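Side-chain contacts in beta-d-glucoside glucohydrolase (Hypocrea jecorina, PDB 3ZZ1), which probably hydrolyses terminal, non-reducing beta-D-glucosyl residues, releasing beta-D-glucose, as part of cellulose degradation: residues 40-45 with 307-312; 105-110 with 299-304; 65-70 with 368-373; 98-103 with 317-322. All blocks are in the same frame, centred on the assembly; numbering follows the deposited sequence.

Contact 1. Residues 40-45 with 307-312. With NAG (2-acetamido-2-deoxy-beta-D-glucopyranose), chain B.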
loop_
_atom_site.group_PDB
_atom_site.type_symbol
_atom_site.label_atom_id
_atom_site.label_comp_id
_atom_site.label_asym_id
_atom_site.label_seq_id
_atom_site.Cartn_x
_atom_site.Cartn_y
_atom_site.Cartn_z
ATOM N N GLY A 40 -8.891 14.650 22.217
ATOM C CA GLY A 40 -7.545 14.733 22.771
ATOM C C GLY A 40 -6.599 15.429 21.805
ATOM O O GLY A 40 -7.037 15.958 20.781
ATOM N N PRO A 41 -5.294 15.435 22.125
ATOM C CA PRO A 41 -4.299 16.083 21.273
ATOM C C PRO A 41 -3.996 15.308 19.978
ATOM O O PRO A 41 -3.553 15.903 18.993
ATOM C CB PRO A 41 -3.061 16.140 22.171
ATOM C CG PRO A 41 -3.222 14.999 23.114
ATOM C CD PRO A 41 -4.699 14.919 23.375
ATOM N N CYS A 42 -4.236 13.998 19.983
ATOM C CA CYS A 42 -3.946 13.153 18.822
ATOM C C CYS A 42 -5.203 12.922 17.980
ATOM O O CYS A 42 -6.297 13.362 18.358
ATOM C CB CYS A 42 -3.319 11.824 19.271
ATOM S SG CYS A 42 -2.001 12.061 20.492
ATOM N N VAL A 43 -5.042 12.252 16.836
ATOM C CA VAL A 43 -6.169 11.888 15.980
ATOM C C VAL A 43 -7.140 10.995 16.760
ATOM O O VAL A 43 -8.355 11.130 16.633
ATOM C CB VAL A 43 -5.707 11.193 14.674
ATOM C CG1 VAL A 43 -6.904 10.703 13.862
ATOM C CG2 VAL A 43 -4.862 12.144 13.834
ATOM N N GLY A 44 -6.587 10.096 17.569
ATOM C CA GLY A 44 -7.376 9.287 18.489
ATOM C C GLY A 44 -6.717 9.255 19.853
ATOM O O GLY A 44 -5.490 9.269 19.947
ATOM N N ASN A 45 -7.535 9.226 20.906
ATOM C CA ASN A 45 -7.061 9.120 22.287
ATOM C C ASN A 45 -8.003 8.299 23.161
ATOM O O ASN A 45 -9.222 8.391 23.025
ATOM C CB ASN A 45 -6.892 10.506 22.918
ATOM C CG ASN A 45 -5.600 11.189 22.508
ATOM O OD1 ASN A 45 -4.514 10.825 22.961
ATOM N ND2 ASN A 45 -5.716 12.195 21.663
ATOM N N PRO A 307 8.815 9.156 24.581
ATOM C CA PRO A 307 8.688 10.596 24.383
ATOM C C PRO A 307 7.246 11.065 24.530
ATOM O O PRO A 307 6.315 10.311 24.242
ATOM C CB PRO A 307 9.173 10.799 22.945
ATOM C CG PRO A 307 10.073 9.641 22.685
ATOM C CD PRO A 307 9.397 8.500 23.397
ATOM N N SER A 308 7.074 12.296 24.995
ATOM C CA SER A 308 5.754 12.892 25.138
ATOM C C SER A 308 5.264 13.342 23.766
ATOM O O SER A 308 6.069 13.541 22.846
ATOM C CB SER A 308 5.815 14.079 26.094
ATOM O OG SER A 308 6.675 15.068 25.569
ATOM N N PHE A 309 3.950 13.493 23.633
ATOM C CA PHE A 309 3.352 13.887 22.363
ATOM C C PHE A 309 3.709 15.323 21.991
ATOM O O PHE A 309 3.450 16.256 22.752
ATOM C CB PHE A 309 1.826 13.715 22.382
ATOM C CG PHE A 309 1.140 14.275 21.159
ATOM C CD1 PHE A 309 1.173 13.585 19.949
ATOM C CD2 PHE A 309 0.473 15.501 21.213
ATOM C CE1 PHE A 309 0.545 14.099 18.810
ATOM C CE2 PHE A 309 -0.153 16.022 20.081
ATOM C CZ PHE A 309 -0.119 15.318 18.875
ATOM N N ASN A 310 4.297 15.482 20.810
ATOM C CA ASN A 310 4.609 16.793 20.275
ATOM C C ASN A 310 4.904 16.679 18.784
ATOM O O ASN A 310 5.927 16.121 18.382
ATOM C CB ASN A 310 5.783 17.415 21.044
ATOM C CG ASN A 310 6.114 18.823 20.590
ATOM O OD1 ASN A 310 5.651 19.290 19.544
ATOM N ND2 ASN A 310 6.925 19.511 21.386
ATOM N N ILE A 311 3.994 17.202 17.968
ATOM C CA ILE A 311 4.147 17.131 16.508
ATOM C C ILE A 311 4.809 18.381 15.918
ATOM O O ILE A 311 4.803 18.582 14.703
ATOM C CB ILE A 311 2.810 16.790 15.786
ATOM C CG1 ILE A 311 1.664 17.650 16.329
ATOM C CG2 ILE A 311 2.498 15.284 15.922
ATOM C CD1 ILE A 311 0.385 17.552 15.533
ATOM N N SER A 312 5.395 19.211 16.777
ATOM C CA SER A 312 6.183 20.355 16.311
ATOM C C SER A 312 7.673 20.013 16.233
ATOM O O SER A 312 8.456 20.745 15.614
ATOM C CB SER A 312 5.951 21.581 17.198
ATOM O OG SER A 312 4.621 22.051 17.067
HETATM C C1 NAG B . 7.349 20.843 21.057
HETATM C C2 NAG B . 7.574 21.693 22.303
HETATM C C3 NAG B . 8.248 23.022 21.947
HETATM C C4 NAG B . 9.461 22.807 21.039
HETATM C C5 NAG B . 9.065 21.958 19.840
HETATM C C6 NAG B . 10.234 21.697 18.890
HETATM C C7 NAG B . 6.044 21.461 24.208
HETATM C C8 NAG B . 4.661 21.724 24.717
HETATM N N2 NAG B . 6.293 21.872 22.966
HETATM O O3 NAG B . 8.686 23.649 23.130
HETATM O O4 NAG B . 9.978 24.038 20.592
HETATM O O5 NAG B . 8.556 20.735 20.327
HETATM O O6 NAG B . 11.144 20.778 19.459
HETATM O O7 NAG B . 6.870 20.898 24.928
#

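Contact 2. Residues 105-110 with 299-304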
loop_
_atom_site.group_PDB
_atom_site.type_symbol
_atom_site.label_atom_id
_atom_site.label_comp_id
_atom_site.label_asym_id
_atom_site.label_seq_id
_atom_site.Cartn_x
_atom_site.Cartn_y
_atom_site.Cartn_z
ATOM N N GLY A 105 6.120 11.142 19.996
ATOM C CA GLY A 105 5.382 10.742 21.191
ATOM C C GLY A 105 4.013 10.167 20.905
ATOM O O GLY A 105 3.097 10.287 21.721
ATOM N N ILE A 106 3.884 9.548 19.736
ATOM C CA ILE A 106 2.674 8.854 19.329
ATOM C C ILE A 106 2.890 7.360 19.533
ATOM O O ILE A 106 3.935 6.825 19.149
ATOM C CB ILE A 106 2.358 9.130 17.842
ATOM C CG1 ILE A 106 2.134 10.630 17.614
ATOM C CG2 ILE A 106 1.154 8.308 17.379
ATOM C CD1 ILE A 106 2.494 11.106 16.221
ATOM N N HIS A 107 1.902 6.689 20.123
ATOM C CA HIS A 107 1.983 5.249 20.374
ATOM C C HIS A 107 1.539 4.404 19.175
ATOM O O HIS A 107 2.116 3.344 18.909
ATOM C CB HIS A 107 1.156 4.868 21.604
ATOM C CG HIS A 107 1.481 5.669 22.825
ATOM N ND1 HIS A 107 0.616 6.605 23.351
ATOM C CD2 HIS A 107 2.580 5.684 23.616
ATOM C CE1 HIS A 107 1.166 7.159 24.417
ATOM N NE2 HIS A 107 2.358 6.617 24.598
ATOM N N VAL A 108 0.512 4.862 18.466
ATOM C CA VAL A 108 -0.074 4.074 17.385
ATOM C C VAL A 108 -0.103 4.865 16.083
ATOM O O VAL A 108 -0.638 5.973 16.036
ATOM C CB VAL A 108 -1.520 3.580 17.721
ATOM C CG1 VAL A 108 -1.931 2.481 16.772
ATOM C CG2 VAL A 108 -1.620 3.076 19.157
ATOM N N ILE A 109 0.492 4.290 15.039
ATOM C CA ILE A 109 0.413 4.854 13.692
ATOM C C ILE A 109 -0.636 4.094 12.877
ATOM O O ILE A 109 -0.649 2.854 12.849
ATOM C CB ILE A 109 1.799 4.888 12.975
ATOM C CG1 ILE A 109 1.740 5.760 11.710
ATOM C CG2 ILE A 109 2.304 3.483 12.657
ATOM C CD1 ILE A 109 1.569 7.250 11.987
ATOM N N LEU A 110 -1.527 4.846 12.241
ATOM C CA LEU A 110 -2.689 4.267 11.572
ATOM C C LEU A 110 -2.371 3.845 10.138
ATOM O O LEU A 110 -2.741 4.515 9.170
ATOM C CB LEU A 110 -3.883 5.226 11.649
ATOM C CG LEU A 110 -4.302 5.625 13.075
ATOM C CD1 LEU A 110 -5.437 6.636 13.049
ATOM C CD2 LEU A 110 -4.693 4.406 13.929
ATOM N N THR A 299 5.167 -3.921 22.295
ATOM C CA THR A 299 5.998 -2.892 21.675
ATOM C C THR A 299 6.904 -2.199 22.686
ATOM O O THR A 299 7.632 -1.271 22.333
ATOM C CB THR A 299 5.141 -1.823 20.970
ATOM O OG1 THR A 299 4.069 -1.426 21.833
ATOM C CG2 THR A 299 4.566 -2.365 19.667
ATOM N N GLY A 300 6.846 -2.644 23.941
ATOM C CA GLY A 300 7.709 -2.127 24.998
ATOM C C GLY A 300 7.376 -0.717 25.446
ATOM O O GLY A 300 8.212 -0.029 26.025
ATOM N N GLN A 301 6.146 -0.284 25.187
ATOM C CA GLN A 301 5.738 1.085 25.501
ATOM C C GLN A 301 5.451 1.265 26.996
ATOM O O GLN A 301 5.244 2.386 27.460
ATOM C CB GLN A 301 4.540 1.504 24.642
ATOM C CG GLN A 301 4.813 1.442 23.137
ATOM C CD GLN A 301 3.627 1.864 22.277
ATOM O OE1 GLN A 301 3.805 2.289 21.132
ATOM N NE2 GLN A 301 2.417 1.748 22.818
ATOM N N ASP A 302 5.459 0.157 27.739
ATOM C CA ASP A 302 5.291 0.183 29.192
ATOM C C ASP A 302 6.541 0.686 29.907
ATOM O O ASP A 302 6.459 1.182 31.034
ATOM C CB ASP A 302 4.915 -1.204 29.724
ATOM C CG ASP A 302 5.976 -2.256 29.436
ATOM O OD1 ASP A 302 6.236 -2.555 28.248
ATOM O OD2 ASP A 302 6.538 -2.799 30.407
ATOM N N GLN A 303 7.690 0.548 29.250
ATOM C CA GLN A 303 8.965 0.969 29.821
ATOM C C GLN A 303 9.023 2.487 29.921
ATOM O O GLN A 303 8.516 3.198 29.049
ATOM C CB GLN A 303 10.146 0.447 28.995
ATOM C CG GLN A 303 10.187 -1.061 28.840
ATOM C CD GLN A 303 10.477 -1.780 30.143
ATOM O OE1 GLN A 303 11.627 -1.853 30.584
ATOM N NE2 GLN A 303 9.435 -2.321 30.763
ATOM N N ALA A 304 9.632 2.968 31.001
ATOM C CA ALA A 304 9.777 4.394 31.250
ATOM C C ALA A 304 10.610 5.045 30.152
ATOM O O ALA A 304 11.574 4.454 29.666
ATOM C CB ALA A 304 10.428 4.620 32.608
#

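Contact 3. Residues 65-70 with 368-373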
loop_
_atom_site.group_PDB
_atom_site.type_symbol
_atom_site.label_atom_id
_atom_site.label_comp_id
_atom_site.label_asym_id
_atom_site.label_seq_id
_atom_site.Cartn_x
_atom_site.Cartn_y
_atom_site.Cartn_z
ATOM N N GLY A 65 3.501 8.597 7.062
ATOM C CA GLY A 65 4.126 9.529 7.990
ATOM C C GLY A 65 3.175 10.163 8.980
ATOM O O GLY A 65 1.977 9.865 8.994
ATOM N N VAL A 66 3.724 11.047 9.806
ATOM C CA VAL A 66 2.980 11.660 10.903
ATOM C C VAL A 66 2.099 12.786 10.373
ATOM O O VAL A 66 2.600 13.769 9.829
ATOM C CB VAL A 66 3.933 12.206 12.004
ATOM C CG1 VAL A 66 3.139 12.710 13.199
ATOM C CG2 VAL A 66 4.928 11.137 12.448
ATOM N N ARG A 67 0.786 12.639 10.544
ATOM C CA ARG A 67 -0.172 13.661 10.121
ATOM C C ARG A 67 -0.199 14.846 11.080
ATOM O O ARG A 67 -0.060 14.674 12.289
ATOM C CB ARG A 67 -1.571 13.058 10.004
ATOM C CG ARG A 67 -2.592 13.936 9.281
ATOM C CD ARG A 67 -3.948 13.270 9.301
ATOM N NE ARG A 67 -4.948 13.998 8.529
ATOM C CZ ARG A 67 -6.233 13.658 8.458
ATOM N NH1 ARG A 67 -6.686 12.590 9.115
ATOM N NH2 ARG A 67 -7.066 14.387 7.729
ATOM N N TYR A 68 -0.383 16.038 10.510
ATOM C CA TYR A 68 -0.479 17.318 11.233
ATOM C C TYR A 68 0.847 17.808 11.808
ATOM O O TYR A 68 0.905 18.857 12.448
ATOM C CB TYR A 68 -1.558 17.285 12.330
ATOM C CG TYR A 68 -2.946 16.908 11.858
ATOM C CD1 TYR A 68 -3.611 17.665 10.889
ATOM C CD2 TYR A 68 -3.603 15.808 12.404
ATOM C CE1 TYR A 68 -4.892 17.319 10.466
ATOM C CE2 TYR A 68 -4.873 15.457 11.998
ATOM C CZ TYR A 68 -5.516 16.212 11.029
ATOM O OH TYR A 68 -6.780 15.848 10.628
ATOM N N SER A 69 1.915 17.063 11.566
ATOM C CA SER A 69 3.226 17.443 12.058
ATOM C C SER A 69 3.867 18.486 11.156
ATOM O O SER A 69 3.649 18.495 9.944
ATOM C CB SER A 69 4.125 16.216 12.181
ATOM O OG SER A 69 5.435 16.580 12.577
ATOM N N THR A 70 4.653 19.365 11.767
ATOM C CA THR A 70 5.381 20.393 11.038
ATOM C C THR A 70 6.871 20.081 10.983
ATOM O O THR A 70 7.629 20.803 10.346
ATOM C CB THR A 70 5.172 21.796 11.652
ATOM O OG1 THR A 70 5.472 21.756 13.053
ATOM C CG2 THR A 70 3.736 22.261 11.442
ATOM N N CYS A 368 -5.458 23.528 -0.059
ATOM C CA CYS A 368 -5.098 22.134 -0.264
ATOM C C CYS A 368 -4.971 21.358 1.053
ATOM O O CYS A 368 -3.990 20.643 1.267
ATOM C CB CYS A 368 -3.799 22.053 -1.081
ATOM S SG CYS A 368 -3.605 20.536 -2.052
ATOM N N ASN A 369 -5.964 21.503 1.933
ATOM C CA ASN A 369 -6.025 20.708 3.164
ATOM C C ASN A 369 -6.189 19.219 2.851
ATOM O O ASN A 369 -6.905 18.847 1.912
ATOM C CB ASN A 369 -7.147 21.193 4.093
ATOM C CG ASN A 369 -6.814 22.514 4.795
ATOM O OD1 ASN A 369 -7.707 23.195 5.314
ATOM N ND2 ASN A 369 -5.535 22.878 4.817
ATOM N N ASP A 370 -5.517 18.381 3.642
ATOM C CA ASP A 370 -5.468 16.932 3.428
ATOM C C ASP A 370 -4.954 16.582 2.026
ATOM O O ASP A 370 -5.253 15.520 1.486
ATOM C CB ASP A 370 -6.835 16.287 3.703
ATOM C CG ASP A 370 -7.344 16.559 5.113
ATOM O OD1 ASP A 370 -6.561 17.001 5.985
ATOM O OD2 ASP A 370 -8.540 16.317 5.354
ATOM N N LYS A 371 -4.165 17.500 1.465
ATOM C CA LYS A 371 -3.670 17.427 0.092
ATOM C C LYS A 371 -4.787 17.254 -0.942
ATOM O O LYS A 371 -4.603 16.587 -1.968
ATOM C CB LYS A 371 -2.580 16.350 -0.049
ATOM C CG LYS A 371 -1.308 16.650 0.737
ATOM C CD LYS A 371 -0.601 17.882 0.191
ATOM C CE LYS A 371 0.571 18.289 1.071
ATOM N NZ LYS A 371 0.195 19.310 2.068
ATOM N N GLY A 372 -5.937 17.873 -0.667
ATOM C CA GLY A 372 -7.103 17.816 -1.555
ATOM C C GLY A 372 -6.992 18.745 -2.753
ATOM O O GLY A 372 -7.838 19.624 -2.951
ATOM N N CYS A 373 -5.935 18.558 -3.541
ATOM C CA CYS A 373 -5.718 19.317 -4.775
ATOM C C CYS A 373 -4.599 18.690 -5.595
ATOM O O CYS A 373 -3.682 18.060 -5.050
ATOM C CB CYS A 373 -5.413 20.799 -4.497
ATOM S SG CYS A 373 -3.710 21.173 -3.987
#

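Contact 4. Residues 98-103 with 317-322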
loop_
_atom_site.group_PDB
_atom_site.type_symbol
_atom_site.label_atom_id
_atom_site.label_comp_id
_atom_site.label_asym_id
_atom_site.label_seq_id
_atom_site.Cartn_x
_atom_site.Cartn_y
_atom_site.Cartn_z
ATOM N N GLY A 98 8.454 4.560 11.871
ATOM C CA GLY A 98 8.448 4.199 13.289
ATOM C C GLY A 98 9.248 5.173 14.134
ATOM O O GLY A 98 8.769 5.644 15.172
ATOM N N GLU A 99 10.463 5.481 13.680
ATOM C CA GLU A 99 11.353 6.416 14.382
ATOM C C GLU A 99 10.717 7.788 14.592
ATOM O O GLU A 99 10.786 8.348 15.692
ATOM C CB GLU A 99 12.688 6.559 13.646
ATOM C CG GLU A 99 13.645 5.403 13.900
ATOM C CD GLU A 99 14.905 5.463 13.052
ATOM O OE1 GLU A 99 15.242 6.549 12.535
ATOM O OE2 GLU A 99 15.568 4.416 12.907
ATOM N N GLU A 100 10.086 8.309 13.542
ATOM C CA GLU A 100 9.452 9.629 13.587
ATOM C C GLU A 100 8.207 9.642 14.465
ATOM O O GLU A 100 7.964 10.609 15.186
ATOM C CB GLU A 100 9.124 10.125 12.175
ATOM C CG GLU A 100 10.358 10.219 11.291
ATOM C CD GLU A 100 10.253 11.245 10.179
ATOM O OE1 GLU A 100 9.179 11.853 10.013
ATOM O OE2 GLU A 100 11.266 11.442 9.467
ATOM N N VAL A 101 7.433 8.560 14.405
ATOM C CA VAL A 101 6.223 8.414 15.216
ATOM C C VAL A 101 6.551 8.407 16.713
ATOM O O VAL A 101 5.944 9.162 17.481
ATOM C CB VAL A 101 5.410 7.157 14.810
ATOM C CG1 VAL A 101 4.223 6.954 15.730
ATOM C CG2 VAL A 101 4.936 7.278 13.362
ATOM N N LYS A 102 7.518 7.577 17.114
ATOM C CA LYS A 102 7.953 7.508 18.510
ATOM C C LYS A 102 8.550 8.841 18.950
ATOM O O LYS A 102 8.233 9.348 20.033
ATOM C CB LYS A 102 8.964 6.372 18.706
ATOM C CG LYS A 102 9.381 6.136 20.153
ATOM C CD LYS A 102 9.984 4.752 20.324
ATOM C CE LYS A 102 10.571 4.567 21.715
ATOM N NZ LYS A 102 11.883 5.254 21.858
ATOM N N ALA A 103 9.405 9.408 18.097
ATOM C CA ALA A 103 10.055 10.679 18.394
ATOM C C ALA A 103 9.039 11.805 18.593
ATOM O O ALA A 103 9.325 12.791 19.279
ATOM C CB ALA A 103 11.061 11.036 17.308
ATOM N N GLY A 317 15.678 13.789 10.797
ATOM C CA GLY A 317 17.040 13.279 10.662
ATOM C C GLY A 317 17.445 13.219 9.195
ATOM O O GLY A 317 17.241 14.182 8.451
ATOM N N ASN A 318 18.009 12.087 8.782
ATOM C CA ASN A 318 18.394 11.852 7.395
ATOM C C ASN A 318 17.442 10.867 6.695
ATOM O O ASN A 318 17.823 10.213 5.714
ATOM C CB ASN A 318 19.839 11.342 7.346
ATOM C CG ASN A 318 20.547 11.696 6.050
ATOM O OD1 ASN A 318 21.713 11.357 5.861
ATOM N ND2 ASN A 318 19.846 12.376 5.152
ATOM N N HIS A 319 16.215 10.754 7.208
ATOM C CA HIS A 319 15.216 9.830 6.652
ATOM C C HIS A 319 14.856 10.096 5.182
ATOM O O HIS A 319 14.325 9.213 4.510
ATOM C CB HIS A 319 13.931 9.814 7.496
ATOM C CG HIS A 319 14.111 9.263 8.878
ATOM N ND1 HIS A 319 13.353 9.684 9.947
ATOM C CD2 HIS A 319 14.973 8.341 9.369
ATOM C CE1 HIS A 319 13.727 9.034 11.034
ATOM N NE2 HIS A 319 14.711 8.215 10.710
ATOM N N LYS A 320 15.134 11.305 4.692
ATOM C CA LYS A 320 14.908 11.640 3.277
ATOM C C LYS A 320 15.605 10.682 2.299
ATOM O O LYS A 320 15.186 10.559 1.149
ATOM C CB LYS A 320 15.292 13.097 2.968
ATOM C CG LYS A 320 16.787 13.421 3.047
ATOM C CD LYS A 320 17.136 14.749 2.363
ATOM C CE LYS A 320 16.585 15.976 3.102
ATOM N NZ LYS A 320 17.054 16.069 4.516
ATOM N N THR A 321 16.656 10.007 2.763
ATOM C CA THR A 321 17.371 9.024 1.945
ATOM C C THR A 321 16.434 7.901 1.509
ATOM O O THR A 321 16.552 7.389 0.400
ATOM C CB THR A 321 18.569 8.403 2.690
ATOM O OG1 THR A 321 18.111 7.777 3.894
ATOM C CG2 THR A 321 19.627 9.464 3.018
ATOM N N ASN A 322 15.499 7.528 2.383
ATOM C CA ASN A 322 14.517 6.510 2.049
ATOM C C ASN A 322 13.536 7.016 1.001
ATOM O O ASN A 322 13.226 6.299 0.050
ATOM C CB ASN A 322 13.758 6.028 3.290
ATOM C CG ASN A 322 12.685 4.996 2.955
ATOM O OD1 ASN A 322 11.507 5.331 2.839
ATOM N ND2 ASN A 322 13.093 3.739 2.786
#

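Contact 1. Residues 40-45 with 307-312
Phe309 meets Pro41 and Cys42 through its aromatic ring. Its CB lies 3.7 Å from the carbonyl O of Gly105, and CG stands anti to the backbone N (chi1 173°), which carries the ring across to the 40-45 loop. On one side of the ring CD1 and CE1 lie beneath the sulfur of Cys42, offset toward the rim, with CD1 3.6 Å from SG. The sulfur sits over the face, 3.8 Å from the ring centroid and only 19° off its normal, a sulfur-aromatic contact. On the other side CD2 and CE2 pack on the proline, CE2 lying 3.6 Å from CB of Pro41. At the tip, CZ comes within 3.5 Å of the Pro41 carbonyl O. Cutting Phe309 back to an alanine is likely to strip the aromatic face from SG of Cys42 and open a gap beside Pro41. The next residue, Asn310, carries the N-linked glycan on ND2, while its OD1 accepts from Ser312 N at 2.8 Å in an Asx turn. Cys42 is disulfide-bonded to Cys58, so the ring, on the loop between helices 282-298 and 320-329, packs against the bridge joining the approach to edge strand 44-45 with strand 58-60.

Contact 2. Residues 105-110 with 299-304
His107, at the entrance to strand 108-109 of the TIM-barrel domain, meets Gln301, a corner residue of the type I turn from Gly300 to Gln303 that follows helix 282-298. The glutamine chain is extended beyond CG (chi2 -180°), bringing its amide beside the histidine backbone and CB. As modelled, OE1 of Gln301 lies 3.0 Å from the carbonyl O of His107 and NE2 lies 3.6 Å from His107 CB. The amide is probably turned over, so the identity of the atom beside the carbonyl is doubtful, and with the group reversed this pair may be a hydrogen bond. Ring and amide planes stand 61° apart, and the amide approaches the imidazole obliquely. The ring's own polar anchor lies elsewhere: ND1 of His107 accepts a hydrogen bond from the backbone N of Cys58, while Tyr306 meets the ring with its own. Both touching residues are buried, with Gln301 also packing on Gln154, Trp296 and Tyr306. Exchange for an alanine at Gln301 would probably leave the His107 carbonyl without the amide beside it and open a gap among these side chains. Each segment comes off a helix through a Schellman motif, where a positive phi at Gly105 after helix 87-103 and at Gly300 after helix 282-298 turns the chain off the helix. Strand 108-109 then runs parallel to strands 58-60 and 154-160, which flank it. A helix leading through a short loop into a parallel strand, as helix 87-103 does into strand 108-109, is characteristic of the alpha/beta architecture of a TIM-type barrel.

Contact 3. Residues 65-70 with 368-373
A salt bridge between Arg67 and Asp370 carries the contact: NH2 of Arg67 gives a nearly straight hydrogen bond to OD1 of Asp370, 3.2 Å long with an N-H...O angle of 164°. The carboxylate oxygen lies in the guanidinium plane, at its edge, yet the donor reaches that oxygen from above the carboxylate, the two planes being 68° apart. Each charged group has a second partner. NH1 of Arg67 forms a salt bridge with Asp61, while OD2 of Asp370 is hydrogen-bonded to the hydroxyl of Tyr443. Arginine reaches this far because its chain is extended from CG to NE, with CG anti to the backbone N (chi1 -167°). The neighbouring Tyr68 lies alongside it: CG of Arg67 sits over the phenol ring, 3.7 Å above its plane, and the Tyr68 OH sits 3.1 Å above the guanidinium plane. Arg67 and Tyr68 are the two corners of a type II turn, Val66 to Ser69. Across from it, Asp370 belongs to a small loop closed by the Cys368-Cys373 disulfide. The bridge thus joins the loop after strand 58-60 of the N-terminal domain to the loop after strand 348-352 of the C-terminal domain, an interdomain junction of the kind at which family 3 glycosidases generally place their active site.

Contact 4. Residues 98-103 with 317-322
His319 is gripped at both ring nitrogens by Glu99 and Glu100, consecutive residues of helix 87-103, in a pair of His-carboxylate hydrogen bonds. NE2 of His319 donates to OE1 of Glu99 at 2.5 Å, short for such a bond, with an N-H...O angle of 153°. ND1 of His319 donates to OE2 of Glu100 at 2.8 Å and a straighter 167°. Both oxygens lie at the edge of the imidazole, near its plane. Glu100 uses the anti lone pair of OE2, whereas Glu99 is met on the anti side of OE1 but 34° out of the carboxylate plane. Both glutamates extend beyond CG to reach the two nitrogens. Two bonds of this kind hold the ring against rotation, and the two carboxylates would probably favour an imidazolium. CB of Glu99 also packs on CE1 of His319, at 3.7 Å. In the second shell, Thr73 OG1 is hydrogen-bonded to the same OE2 of Glu100, and Phe96, one turn earlier in the helix, meets the imidazole with its ring. His319 lies near the start of helix 320-329, which is further tied to helix 87-103 by Asn322, its ND2 hydrogen-bonded to Glu92 OE2 and to the carbonyl O of Leu89.

Overall arrangement
From the N terminus, the chain supplies the first halves of contacts 1, 3, 4 and 2 in that order, all by residue 110. After the rest of the N-terminal domain, residues 299-304 close contact 2, the innermost loop, which lies within the other three. Residues 307-312 then close contact 1, 317-322 contact 4 and 368-373 contact 3. Contact 4 lies within contact 3, whereas contact 1 crosses both. Contacts 1, 2 and 4 thus fasten the stretch from the end of helix 282-298 to the start of helix 320-329 along the barrel, and contact 3 reaches the C-terminal domain. Direct links join them: Ile311 O accepts a probable hydrogen bond from Thr70 N, and Ile106 packs on Val66.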